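Local coordinates for protein probable TonB-dependent siderophore receptor PiuA (Acinetobacter baumannii, PDB 5FP1) that probably takes part in iron uptake across the outer membrane by binding iron-chelating siderophores, possibly including ferric enterobactin, at residues K145-E151 with T165-D171; A181-N187 with Y198-G202. All blocks are in the same frame, centred on the assembly; numbering follows the deposited sequence. Where two conformers were deposited one is given.

Overall arrangement
The two contacts lie in series along the start of the beta-barrel of this TonB-dependent receptor: contact 1 joins strands 149-157 and 161-171, the first and second of the barrel, and contact 2 joins strands 177-188 and 197-209, the third and fourth. Their centres are about 19 Å apart. Strands 161-171 and 177-188 are neighbours in the barrel wall, so the contacts meet directly; Leu166 O is 2.8 Å from Val182 N, a probable hydrogen bond, and Thr165 CG2 packs on Leu183 CD1 at 3.7 Å. The centre of contact 1 lies about 28 Å from the centre of the chain and that of contact 2 about 20 Å, where Arg200 reaches Glu110 of the plug domain.

Contact 1: K145-E151 with T165-D171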
# COMPACT_ATOMS: atom_id res chain seq x y z
N LYS A 145 -9.36 -20.66 13.59
CA LYS A 145 -9.72 -20.30 14.94
C LYS A 145 -10.88 -21.17 15.47
O LYS A 145 -11.41 -22.06 14.77
CB LYS A 145 -10.09 -18.81 14.98
CG LYS A 145 -11.26 -18.46 14.08
CD LYS A 145 -11.47 -16.96 14.01
CE LYS A 145 -12.77 -16.64 13.32
NZ LYS A 145 -12.97 -15.18 13.22
N LYS A 146 -11.26 -20.96 16.72
CA LYS A 146 -12.29 -21.81 17.32
C LYS A 146 -13.68 -21.56 16.72
O LYS A 146 -14.01 -20.44 16.34
CB LYS A 146 -12.34 -21.63 18.84
CG LYS A 146 -12.75 -20.25 19.31
CD LYS A 146 -12.88 -20.20 20.82
CE LYS A 146 -13.39 -18.83 21.27
NZ LYS A 146 -13.13 -18.58 22.71
N GLY A 147 -14.48 -22.61 16.63
CA GLY A 147 -15.84 -22.48 16.13
C GLY A 147 -15.90 -22.87 14.67
O GLY A 147 -15.05 -22.48 13.88
N ASP A 148 -16.91 -23.66 14.31
CA ASP A 148 -17.06 -24.13 12.94
C ASP A 148 -17.83 -23.12 12.13
O ASP A 148 -18.70 -22.43 12.65
CB ASP A 148 -17.74 -25.50 12.92
CG ASP A 148 -16.84 -26.59 13.46
OD1 ASP A 148 -16.37 -26.43 14.60
OD2 ASP A 148 -16.57 -27.58 12.75
N PHE A 149 -17.48 -22.99 10.85
CA PHE A 149 -18.24 -22.14 9.94
C PHE A 149 -17.89 -22.37 8.47
O PHE A 149 -16.83 -22.90 8.15
CB PHE A 149 -18.13 -20.66 10.31
CG PHE A 149 -16.74 -20.08 10.24
CD1 PHE A 149 -16.22 -19.60 9.04
CD2 PHE A 149 -15.97 -19.95 11.39
CE1 PHE A 149 -14.96 -19.04 8.98
CE2 PHE A 149 -14.70 -19.39 11.33
CZ PHE A 149 -14.20 -18.93 10.12
N LEU A 150 -18.85 -22.04 7.61
CA LEU A 150 -18.66 -22.04 6.17
C LEU A 150 -19.29 -20.77 5.62
O LEU A 150 -20.48 -20.52 5.82
CB LEU A 150 -19.28 -23.26 5.52
CG LEU A 150 -19.13 -23.34 4.00
CD1 LEU A 150 -17.67 -23.48 3.59
CD2 LEU A 150 -19.93 -24.51 3.45
N GLU A 151 -18.47 -19.95 4.96
CA GLU A 151 -18.94 -18.71 4.34
C GLU A 151 -18.53 -18.70 2.86
O GLU A 151 -17.58 -19.36 2.46
CB GLU A 151 -18.33 -17.48 5.00
CG GLU A 151 -18.63 -17.32 6.48
CD GLU A 151 -18.03 -16.04 7.04
OE1 GLU A 151 -18.12 -14.99 6.36
OE2 GLU A 151 -17.46 -16.09 8.15
N THR A 165 -15.77 -16.55 -3.73
CA THR A 165 -14.92 -16.88 -2.60
C THR A 165 -15.62 -17.91 -1.73
O THR A 165 -16.84 -17.95 -1.66
CB THR A 165 -14.66 -15.65 -1.72
OG1 THR A 165 -15.90 -15.10 -1.33
CG2 THR A 165 -13.88 -14.58 -2.46
N LEU A 166 -14.82 -18.73 -1.06
CA LEU A 166 -15.29 -19.72 -0.10
C LEU A 166 -14.34 -19.71 1.07
O LEU A 166 -13.14 -19.65 0.88
CB LEU A 166 -15.31 -21.11 -0.72
CG LEU A 166 -16.72 -21.55 -1.09
CD1 LEU A 166 -16.87 -21.53 -2.60
CD2 LEU A 166 -17.02 -22.92 -0.53
N ASP A 167 -14.89 -19.73 2.29
CA ASP A 167 -14.08 -19.64 3.52
C ASP A 167 -14.67 -20.66 4.53
O ASP A 167 -15.76 -20.45 5.04
CB ASP A 167 -14.16 -18.23 4.07
CG ASP A 167 -13.29 -18.00 5.31
OD1 ASP A 167 -12.55 -18.92 5.71
OD2 ASP A 167 -13.35 -16.88 5.90
N GLY A 168 -13.97 -21.74 4.79
CA GLY A 168 -14.46 -22.78 5.72
C GLY A 168 -13.49 -22.99 6.86
O GLY A 168 -12.28 -23.04 6.66
N ASN A 169 -14.03 -23.12 8.07
CA ASN A 169 -13.24 -23.33 9.27
C ASN A 169 -13.84 -24.50 10.09
O ASN A 169 -15.01 -24.48 10.42
CB ASN A 169 -13.26 -22.06 10.10
CG ASN A 169 -12.33 -22.11 11.30
OD1 ASN A 169 -11.22 -21.63 11.25
ND2 ASN A 169 -12.81 -22.69 12.40
N LYS A 170 -13.03 -25.50 10.39
CA LYS A 170 -13.47 -26.69 11.12
C LYS A 170 -12.71 -26.78 12.44
O LYS A 170 -11.49 -26.89 12.45
CB LYS A 170 -13.23 -27.93 10.27
CG LYS A 170 -14.02 -29.15 10.69
CD LYS A 170 -13.67 -30.35 9.82
CE LYS A 170 -14.65 -30.57 8.67
NZ LYS A 170 -15.94 -31.16 9.14
N ASP A 171 -13.45 -26.72 13.54
CA ASP A 171 -12.92 -26.89 14.90
C ASP A 171 -13.05 -28.36 15.29
O ASP A 171 -14.16 -28.87 15.42
CB ASP A 171 -13.76 -26.01 15.83
CG ASP A 171 -13.21 -25.93 17.26
OD1 ASP A 171 -12.58 -26.89 17.72
OD2 ASP A 171 -13.40 -24.88 17.90
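Phe149 pairs with Asn169 and Glu151 with Asp167 where the first two strands of the TonB-dependent receptor barrel form an antiparallel hairpin; the axes of these short segments approach to 4.6 Å, at 178° between their directions. Each of these two pairs is closed by two backbone hydrogen bonds; Leu150 and Gly168 form the non-hydrogen-bonded pair between them. Asn169 and Asp167 are buried on one face, beside Arg179 of the next strand, which forms a salt bridge with Asp167 OD2. On the other face, Leu150 CD1 meets Leu166 CD2 at the surface.

The ring of Phe149 lies over the Asn169 side chain as a CH-pi contact, with Asn169 CB 3.4 Å from the ring centroid. Phe149 CG sits between its backbone N and carbonyl carbon (chi1 62°), which brings the ring across to the partner strand with its plane almost parallel to the amide.

The Asn169 amide also holds the loop entering the strand. Its OD1 accepts Lys145 N at 3.1 Å, while its ND2 gives a 2.8 Å bond to Lys145 O and a weak one to Gly147 O. Both ends of the amide are thus used, fixing which way round it sits.

Two carboxylates tie the end of strand 161-171 to residues 147-148. Asp148 OD1 and OD2 both receive weak, bent bonds from the backbone N of Asp171. The planes of the two carboxylates are nearly parallel, although the side chains cross at about a right angle; Asp171 OD1 turns to the backbone N of Gly173. With CG opposite the backbone N (chi1 -172°), Asp171 sends its other oxygen to the loop: OD2 accepts Gly147 N at 2.8 Å through its anti lone pair, the one facing away from OD1.

Contact 2: A181-N187 with Y198-G202; sequences AVLGHQN and YKRVG
His185 and Arg200 form the middle hydrogen-bonded pair of an antiparallel hairpin in the barrel wall, flanked by Leu183 with Gly202 and Asn187 with Tyr198; six backbone bonds close these pairs. The segment axes approach to 4.7 Å at 173°. Gly184 with Val201 and Gln186 with Lys199 alternate with them as non-hydrogen-bonded pairs; the side chains of Val201, Gln186 and Lys199 lie on the face away from His185 and Arg200.

The side chains of His185 and Arg200 run side by side. The guanidinium lies flat on the imidazole, centres 4.0 Å apart and planes 19° apart, with His185 CD2 over the middle of the guanidinium and Arg200 NH2 over the ring near its rim. Tyr161 of the preceding strand meets the imidazole edge-to-face.

In the ring plane, His185 NE2 donates to Asn187 OD1 at 2.8 Å. That oxygen also accepts from two waters: water 1 lies 2.8 Å from Asn187 OD1 and accepts from Arg200 NH1 at 3.0 Å, while water 2 is weakly tied to Arg200 NH2. Asn187 CG lies between its backbone N and carbonyl carbon (chi1 76°), which leans the amide toward Tyr198, whose CB is 3.5 Å from OD1.

Stacking and water bridges restrain the guanidinium. The Arg200-Glu110 salt bridge, made through NE, links barrel wall to plug, and its carboxylate probably helps offset the guanidinium charge beside the imidazole.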
# COMPACT_ATOMS: atom_id res chain seq x y z
N ALA A 181 -9.45 -20.49 2.78
CA ALA A 181 -10.18 -19.56 1.92
C ALA A 181 -9.71 -19.77 0.48
O ALA A 181 -8.54 -20.07 0.24
CB ALA A 181 -9.96 -18.13 2.36
N VAL A 182 -10.63 -19.69 -0.46
CA VAL A 182 -10.30 -19.91 -1.86
C VAL A 182 -10.93 -18.78 -2.66
O VAL A 182 -11.97 -18.25 -2.27
CB VAL A 182 -10.82 -21.27 -2.38
CG1 VAL A 182 -10.21 -21.58 -3.73
CG2 VAL A 182 -10.45 -22.40 -1.43
N LEU A 183 -10.29 -18.42 -3.76
CA LEU A 183 -10.68 -17.26 -4.55
C LEU A 183 -10.55 -17.60 -6.02
O LEU A 183 -9.53 -18.14 -6.45
CB LEU A 183 -9.79 -16.04 -4.24
CG LEU A 183 -9.93 -14.85 -5.22
CD1 LEU A 183 -11.23 -14.11 -4.99
CD2 LEU A 183 -8.73 -13.90 -5.12
N GLY A 184 -11.57 -17.21 -6.77
CA GLY A 184 -11.52 -17.10 -8.22
C GLY A 184 -12.10 -15.78 -8.63
O GLY A 184 -13.20 -15.42 -8.23
N HIS A 185 -11.37 -15.01 -9.45
CA HIS A 185 -11.81 -13.66 -9.75
C HIS A 185 -11.42 -13.22 -11.15
O HIS A 185 -10.31 -13.48 -11.59
CB HIS A 185 -11.20 -12.67 -8.77
CG HIS A 185 -11.53 -11.24 -9.08
ND1 HIS A 185 -12.52 -10.55 -8.43
CD2 HIS A 185 -11.01 -10.39 -10.00
CE1 HIS A 185 -12.62 -9.34 -8.94
NE2 HIS A 185 -11.71 -9.21 -9.88
N GLN A 186 -12.32 -12.51 -11.81
CA GLN A 186 -11.99 -11.80 -13.06
C GLN A 186 -12.82 -10.56 -13.17
O GLN A 186 -13.98 -10.52 -12.71
CB GLN A 186 -12.21 -12.66 -14.31
CG GLN A 186 -13.66 -13.04 -14.56
CD GLN A 186 -13.89 -13.69 -15.93
OE1 GLN A 186 -14.77 -13.28 -16.67
NE2 GLN A 186 -13.09 -14.68 -16.25
N ASN A 187 -12.23 -9.53 -13.77
CA ASN A 187 -12.98 -8.34 -14.15
C ASN A 187 -12.22 -7.56 -15.21
O ASN A 187 -10.99 -7.59 -15.26
CB ASN A 187 -13.29 -7.44 -12.93
CG ASN A 187 -12.07 -6.64 -12.45
OD1 ASN A 187 -11.21 -7.18 -11.74
ND2 ASN A 187 -12.03 -5.36 -12.77
N TYR A 198 -8.35 -8.25 -15.55
CA TYR A 198 -7.75 -8.88 -14.38
C TYR A 198 -8.27 -10.29 -14.21
O TYR A 198 -9.47 -10.53 -14.34
CB TYR A 198 -8.08 -8.04 -13.13
CG TYR A 198 -7.50 -6.68 -13.27
CD1 TYR A 198 -6.14 -6.47 -13.01
CD2 TYR A 198 -8.26 -5.62 -13.73
CE1 TYR A 198 -5.56 -5.23 -13.18
CE2 TYR A 198 -7.68 -4.37 -13.91
CZ TYR A 198 -6.33 -4.20 -13.65
OH TYR A 198 -5.74 -2.98 -13.83
N LYS A 199 -7.37 -11.22 -13.93
CA LYS A 199 -7.78 -12.60 -13.62
C LYS A 199 -6.88 -13.13 -12.53
O LYS A 199 -5.65 -13.00 -12.61
CB LYS A 199 -7.67 -13.52 -14.85
CG LYS A 199 -8.47 -13.06 -16.06
CD LYS A 199 -8.33 -14.00 -17.24
CE LYS A 199 -9.22 -13.55 -18.39
NZ LYS A 199 -8.98 -12.11 -18.73
N ARG A 200 -7.47 -13.71 -11.50
CA ARG A 200 -6.65 -14.27 -10.45
C ARG A 200 -7.31 -15.39 -9.67
O ARG A 200 -8.54 -15.48 -9.60
CB ARG A 200 -6.16 -13.15 -9.51
CG ARG A 200 -7.20 -12.32 -8.85
CD ARG A 200 -6.62 -11.06 -8.20
NE ARG A 200 -7.68 -10.21 -7.66
CZ ARG A 200 -8.15 -9.13 -8.25
NH1 ARG A 200 -7.71 -8.75 -9.44
NH2 ARG A 200 -9.13 -8.45 -7.68
N VAL A 201 -6.47 -16.23 -9.08
CA VAL A 201 -6.90 -17.34 -8.24
C VAL A 201 -6.00 -17.38 -7.01
O VAL A 201 -4.80 -17.07 -7.08
CB VAL A 201 -6.79 -18.66 -9.05
CG1 VAL A 201 -6.90 -19.88 -8.14
CG2 VAL A 201 -7.86 -18.68 -10.14
N GLY A 202 -6.59 -17.71 -5.87
CA GLY A 202 -5.83 -17.83 -4.65
C GLY A 202 -6.37 -18.89 -3.70
O GLY A 202 -7.53 -19.30 -3.78
O HOH W 1 -9.36 -6.33 -9.88
O HOH W 2 -11.68 -6.39 -8.72